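Local coordinates for protein leucyl-tRNA synthetase subunit alpha (Aquifex aeolicus, PDB 3O0A) that is part of leucyl-tRNA synthetase, which charges tRNA with leucine, and probably hydrolyses mischarged tRNA through its CP1 editing domain, at residues K161-P166 and K180-S186. Residues are numbered along the deposited sequence.
Sequences KVVVKP and KGTLVNS
Two short antiparallel strands, 164-165 and 182-183, pair as the base of a β-hairpin whose 13 connecting residues contain neither helix nor strand. K165 and T182 form the hydrogen-bonded pair (CA–CA 5.3 Å), with K165 N to T182 O at 2.8 Å and T182 N to K165 O at 3.1 Å. V164 and L183 form the non-hydrogen-bonded pair (CA–CA 4.7 Å). At V163 (phi/psi −128/−15) the chain leaves the extended conformation, yet V163 O still accepts a hydrogen bond from V184 N at 2.9 Å, and L183 CA approaches V163 O at 3.1 Å. N185 then turns into the left-handed helical region (53/28), which asparagine tolerates well.

V164 and L183 share one face, V164 CG2 lying 3.7 Å from L183 CD2; L183 also reaches A197 and I201 of helix 194-207, so this branched, apolar pair suits the buried side. K165 and T182 take the other face, where a long charged chain and a hydroxyl can meet solvent; the aliphatic part of K165 covers V184 (CG to CG2, 3.6 Å). G181 is nearly fully extended (−171/−159), and a CB there would clash with K165 O and V164 CG1. N185, chi1 m, donates a hydrogen bond from ND2 to V162 O at 3.0 Å. K161, all trans, reaches past N185; its NZ hydrogen-bonds to F51 O and forms a salt bridge with E120, and a water accepts from K161 NZ and donates to N185 O, both at 2.8 Å.

Backbone bonds therefore set the register, while L183 carries the apolar face onto helix 194-207; at the other end N185 binds V162 directly and K161 through water, within this editing domain.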
loop_
_atom_site.group_PDB
_atom_site.type_symbol
_atom_site.label_atom_id
_atom_site.label_comp_id
_atom_site.label_asym_id
_atom_site.label_seq_id
_atom_site.Cartn_x
_atom_site.Cartn_y
_atom_site.Cartn_z
ATOM N N LYS A 161 5.154 -2.191 -11.860
ATOM C CA LYS A 161 6.451 -2.839 -11.662
ATOM C C LYS A 161 6.289 -4.358 -11.629
ATOM O O LYS A 161 5.637 -4.900 -10.737
ATOM C CB LYS A 161 7.095 -2.337 -10.365
ATOM C CG LYS A 161 8.468 -2.921 -10.036
ATOM C CD LYS A 161 8.946 -2.297 -8.733
ATOM C CE LYS A 161 10.333 -2.738 -8.347
ATOM N NZ LYS A 161 10.665 -2.154 -7.010
ATOM N N VAL A 162 6.875 -5.038 -12.606
ATOM C CA VAL A 162 6.781 -6.496 -12.680
ATOM C C VAL A 162 7.741 -7.161 -11.695
ATOM O O VAL A 162 8.931 -6.843 -11.681
ATOM C CB VAL A 162 7.045 -7.022 -14.113
ATOM C CG1 VAL A 162 6.892 -8.541 -14.160
ATOM C CG2 VAL A 162 6.091 -6.358 -15.104
ATOM N N VAL A 163 7.211 -8.067 -10.871
ATOM C CA VAL A 163 8.038 -8.853 -9.941
ATOM C C VAL A 163 7.833 -10.369 -10.021
ATOM O O VAL A 163 8.637 -11.120 -9.492
ATOM C CB VAL A 163 7.900 -8.386 -8.464
ATOM C CG1 VAL A 163 8.555 -7.033 -8.277
ATOM C CG2 VAL A 163 6.436 -8.374 -8.018
ATOM N N VAL A 164 6.754 -10.803 -10.664
ATOM C CA VAL A 164 6.494 -12.222 -10.892
ATOM C C VAL A 164 6.413 -12.427 -12.397
ATOM O O VAL A 164 5.457 -12.002 -13.044
ATOM C CB VAL A 164 5.189 -12.710 -10.203
ATOM C CG1 VAL A 164 4.919 -14.178 -10.538
ATOM C CG2 VAL A 164 5.269 -12.519 -8.681
ATOM N N LYS A 165 7.435 -13.060 -12.955
ATOM C CA LYS A 165 7.492 -13.252 -14.393
ATOM C C LYS A 165 6.849 -14.569 -14.817
ATOM O O LYS A 165 7.287 -15.633 -14.378
ATOM C CB LYS A 165 8.932 -13.169 -14.888
ATOM C CG LYS A 165 9.350 -11.768 -15.311
ATOM C CD LYS A 165 10.503 -11.828 -16.304
ATOM C CE LYS A 165 11.051 -10.441 -16.602
ATOM N NZ LYS A 165 12.334 -10.525 -17.367
ATOM N N PRO A 166 5.800 -14.496 -15.661
ATOM C CA PRO A 166 5.228 -15.704 -16.251
ATOM C C PRO A 166 6.184 -16.299 -17.284
ATOM O O PRO A 166 7.037 -15.589 -17.826
ATOM C CB PRO A 166 3.946 -15.198 -16.924
ATOM C CG PRO A 166 4.202 -13.771 -17.205
ATOM C CD PRO A 166 5.089 -13.280 -16.102
ATOM N N LYS A 180 1.252 -17.698 -11.137
ATOM C CA LYS A 180 2.567 -18.032 -10.589
ATOM C C LYS A 180 3.691 -17.706 -11.574
ATOM O O LYS A 180 3.468 -17.606 -12.780
ATOM C CB LYS A 180 2.607 -19.519 -10.191
ATOM C CG LYS A 180 1.560 -19.900 -9.138
ATOM C CD LYS A 180 1.563 -21.386 -8.797
ATOM C CE LYS A 180 0.300 -21.758 -8.018
ATOM N NZ LYS A 180 0.208 -23.226 -7.753
ATOM N N GLY A 181 4.904 -17.541 -11.055
ATOM C CA GLY A 181 6.068 -17.277 -11.895
ATOM C C GLY A 181 7.375 -17.342 -11.129
ATOM O O GLY A 181 7.452 -17.975 -10.082
ATOM N N THR A 182 8.411 -16.713 -11.669
ATOM C CA THR A 182 9.672 -16.582 -10.948
ATOM C C THR A 182 9.913 -15.109 -10.686
ATOM O O THR A 182 9.551 -14.246 -11.499
ATOM C CB THR A 182 10.887 -17.205 -11.684
ATOM O OG1 THR A 182 11.097 -16.534 -12.927
ATOM C CG2 THR A 182 10.662 -18.690 -11.947
ATOM N N LEU A 183 10.512 -14.814 -9.542
ATOM C CA LEU A 183 10.675 -13.425 -9.156
ATOM C C LEU A 183 11.726 -12.697 -9.967
ATOM O O LEU A 183 12.760 -13.262 -10.335
ATOM C CB LEU A 183 10.990 -13.286 -7.661
ATOM C CG LEU A 183 9.921 -13.682 -6.633
ATOM C CD1 LEU A 183 10.233 -12.992 -5.316
ATOM C CD2 LEU A 183 8.503 -13.390 -7.050
ATOM N N VAL A 184 11.423 -11.429 -10.235
ATOM C CA VAL A 184 12.346 -10.472 -10.830
ATOM C C VAL A 184 12.171 -9.176 -10.051
ATOM O O VAL A 184 11.186 -9.025 -9.326
ATOM C CB VAL A 184 12.039 -10.223 -12.327
ATOM C CG1 VAL A 184 12.466 -11.418 -13.177
ATOM C CG2 VAL A 184 10.557 -9.895 -12.530
ATOM N N ASN A 185 13.111 -8.243 -10.188
ATOM C CA ASN A 185 13.046 -6.960 -9.470
ATOM C C ASN A 185 12.872 -7.133 -7.954
ATOM O O ASN A 185 12.309 -6.265 -7.263
ATOM C CB ASN A 185 11.943 -6.054 -10.052
ATOM C CG ASN A 185 12.357 -5.402 -11.358
ATOM O OD1 ASN A 185 13.497 -4.960 -11.500
ATOM N ND2 ASN A 185 11.435 -5.335 -12.318
ATOM N N SER A 186 13.367 -8.257 -7.446
ATOM C CA SER A 186 13.150 -8.628 -6.060
ATOM C C SER A 186 14.468 -8.866 -5.334
ATOM O O SER A 186 14.546 -9.676 -4.408
ATOM C CB SER A 186 12.232 -9.849 -5.989
ATOM O OG SER A 186 10.962 -9.556 -6.554
HETATM O O HOH W 1 12.614 -3.845 -5.895
#